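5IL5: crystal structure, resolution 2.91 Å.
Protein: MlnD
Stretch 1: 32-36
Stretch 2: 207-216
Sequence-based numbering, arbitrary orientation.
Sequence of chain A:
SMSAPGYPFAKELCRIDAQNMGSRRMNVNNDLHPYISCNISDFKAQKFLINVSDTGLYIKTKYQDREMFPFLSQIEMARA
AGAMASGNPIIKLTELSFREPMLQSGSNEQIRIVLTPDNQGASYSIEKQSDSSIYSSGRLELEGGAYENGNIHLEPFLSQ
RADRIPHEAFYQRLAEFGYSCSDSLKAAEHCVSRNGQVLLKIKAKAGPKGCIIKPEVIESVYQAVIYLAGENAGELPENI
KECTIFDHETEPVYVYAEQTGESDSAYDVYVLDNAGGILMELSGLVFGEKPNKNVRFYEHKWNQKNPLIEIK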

# COMPACT_ATOMS: atom_id res chain seq x y z
N LEU A 32 -7.15 -0.67 5.73
CA LEU A 32 -6.24 -1.45 6.55
C LEU A 32 -6.59 -1.38 8.04
O LEU A 32 -6.19 -2.26 8.80
CB LEU A 32 -4.80 -0.96 6.34
CG LEU A 32 -4.24 -1.16 4.94
CD1 LEU A 32 -2.98 -0.33 4.75
CD2 LEU A 32 -3.94 -2.63 4.73
N HIS A 33 -7.34 -0.36 8.46
CA HIS A 33 -7.60 -0.13 9.87
C HIS A 33 -8.62 1.00 9.98
O HIS A 33 -8.73 1.82 9.07
CB HIS A 33 -6.29 0.21 10.61
CG HIS A 33 -6.42 0.48 12.08
ND1 HIS A 33 -6.79 1.70 12.60
CD2 HIS A 33 -6.17 -0.32 13.14
CE1 HIS A 33 -6.78 1.64 13.92
NE2 HIS A 33 -6.41 0.42 14.27
N PRO A 34 -9.39 1.06 11.08
CA PRO A 34 -10.38 2.15 11.20
C PRO A 34 -9.80 3.54 10.98
O PRO A 34 -10.54 4.44 10.56
CB PRO A 34 -10.90 1.98 12.64
CG PRO A 34 -10.43 0.64 13.12
CD PRO A 34 -9.70 -0.04 12.00
N TYR A 35 -8.52 3.76 11.25
CA TYR A 35 -7.87 5.04 11.02
C TYR A 35 -6.89 5.02 9.86
O TYR A 35 -6.34 6.08 9.53
CB TYR A 35 -7.13 5.51 12.28
CG TYR A 35 -7.89 5.38 13.59
CD1 TYR A 35 -9.23 5.72 13.69
CD2 TYR A 35 -7.24 4.95 14.74
CE1 TYR A 35 -9.90 5.62 14.89
CE2 TYR A 35 -7.90 4.85 15.94
CZ TYR A 35 -9.24 5.18 16.01
OH TYR A 35 -9.90 5.08 17.21
N ILE A 36 -6.64 3.87 9.24
CA ILE A 36 -5.69 3.75 8.14
C ILE A 36 -6.42 3.18 6.93
O ILE A 36 -6.95 2.06 6.99
CB ILE A 36 -4.47 2.88 8.51
CG1 ILE A 36 -3.79 3.42 9.78
CG2 ILE A 36 -3.48 2.79 7.36
CD1 ILE A 36 -2.77 2.46 10.38
N GLY A 207 -16.75 -1.78 19.47
CA GLY A 207 -16.55 -0.99 18.29
C GLY A 207 -15.76 -1.77 17.27
O GLY A 207 -15.56 -2.98 17.43
N PRO A 208 -15.29 -1.11 16.21
CA PRO A 208 -14.67 -1.84 15.11
C PRO A 208 -13.61 -2.80 15.60
O PRO A 208 -12.88 -2.52 16.56
CB PRO A 208 -14.07 -0.73 14.24
CG PRO A 208 -13.85 0.39 15.18
CD PRO A 208 -15.04 0.34 16.10
N LYS A 209 -13.57 -3.97 14.97
CA LYS A 209 -12.64 -5.01 15.39
C LYS A 209 -11.20 -4.52 15.36
O LYS A 209 -10.38 -4.95 16.17
CB LYS A 209 -12.81 -6.22 14.47
CG LYS A 209 -12.38 -7.53 15.08
CD LYS A 209 -13.46 -8.09 15.98
CE LYS A 209 -13.07 -9.45 16.50
NZ LYS A 209 -14.06 -9.99 17.46
N GLY A 210 -10.89 -3.60 14.44
CA GLY A 210 -9.50 -3.30 14.13
C GLY A 210 -8.74 -2.61 15.24
O GLY A 210 -7.54 -2.81 15.38
N CYS A 211 -9.42 -1.78 16.03
CA CYS A 211 -8.73 -1.00 17.06
C CYS A 211 -8.27 -1.91 18.18
O CYS A 211 -9.10 -2.50 18.89
CB CYS A 211 -9.64 0.10 17.62
SG CYS A 211 -9.63 1.64 16.70
N ILE A 212 -6.95 -2.05 18.34
CA ILE A 212 -6.41 -2.70 19.53
C ILE A 212 -6.60 -1.79 20.73
O ILE A 212 -7.10 -2.21 21.78
CB ILE A 212 -4.92 -3.04 19.32
CG1 ILE A 212 -4.74 -4.00 18.15
CG2 ILE A 212 -4.32 -3.59 20.59
CD1 ILE A 212 -5.31 -5.37 18.33
N ILE A 213 -6.23 -0.53 20.58
CA ILE A 213 -6.39 0.49 21.61
C ILE A 213 -7.66 1.25 21.28
O ILE A 213 -7.68 2.07 20.36
CB ILE A 213 -5.18 1.42 21.67
CG1 ILE A 213 -3.91 0.63 22.04
CG2 ILE A 213 -5.43 2.56 22.66
CD1 ILE A 213 -2.63 1.46 22.03
N LYS A 214 -8.73 1.00 22.03
CA LYS A 214 -10.00 1.62 21.71
C LYS A 214 -9.94 3.12 21.99
O LYS A 214 -9.30 3.55 22.95
CB LYS A 214 -11.15 1.01 22.50
CG LYS A 214 -11.52 -0.39 22.07
CD LYS A 214 -12.80 -0.82 22.75
CE LYS A 214 -13.19 -2.22 22.33
NZ LYS A 214 -14.35 -2.74 23.11
N PRO A 215 -10.59 3.94 21.16
CA PRO A 215 -10.47 5.40 21.36
C PRO A 215 -10.94 5.85 22.73
O PRO A 215 -10.27 6.68 23.36
CB PRO A 215 -11.33 5.97 20.23
CG PRO A 215 -12.26 4.89 19.86
CD PRO A 215 -11.49 3.63 20.04
N GLU A 216 -12.06 5.33 23.22
CA GLU A 216 -12.58 5.78 24.51
C GLU A 216 -11.72 5.29 25.67
O GLU A 216 -11.62 5.98 26.69
CB GLU A 216 -14.04 5.36 24.70
CG GLU A 216 -14.29 3.89 25.01
CD GLU A 216 -14.22 2.99 23.80
OE1 GLU A 216 -14.00 3.51 22.68
OE2 GLU A 216 -14.41 1.77 23.96
O HOH W 1 -7.80 4.71 19.35

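Segments far apart in sequence need not be joined by hydrogen bonds; a tight turn can present its side chains around one small residue on the opposing loop. The two stretches of MlnD illustrate this, with no direct hydrogen bond between them and Cys-211 as the hub of a modest 263 Å² interface.

The presenting element is a type I turn from His-33 to Ile-36, closed by Ile-36 N to His-33 O (2.9 Å). The His-33 side chain is anchored from within the turn. With chi1 at 179° (t) and chi2 at -83°, the His-33 ring places ND1 where Tyr-35 N donates to it at 3.0 Å, nearly straight at 171°. That bond ties the imidazole to its own turn, while NE2, bonded elsewhere in the structure, packs 3.6 Å from Gly-210 O and 3.9 Å from Cys-211 CA. Tyr-35, in the m rotamer (-45°), starts sideways from its CA, yet its length carries the hydroxyl to the other stretch: OH lies 3.5 Å from Cys-211 SG and 3.5 Å from Pro-215 CB.

Cys-211, m at -86°, thus holds its sulfur among three neighbours. SG sits 4.2 Å from the centroid of the Tyr-35 ring and 4.8 Å from that of the His-33 ring, oblique to both, and 3.8 Å from Pro-34 CG. A compact, polarizable thiol suits this buried site. Pro-34, whose phi of -52° fits the turn, also meets Pro-208, CG to CG at 4.0 Å, in an apolar contact near the surface. Close approach has a price at Gly-210: its CA lies 3.9 Å from Pro-34 CD, and an ideal CB would come within 2.6 Å of that atom, a clash that glycine avoids.

A water completes the join, 3.0 Å from Tyr-35 OH and donating to Ile-213 O at 2.8 Å, giving the phenol hydroxyl a polar partner.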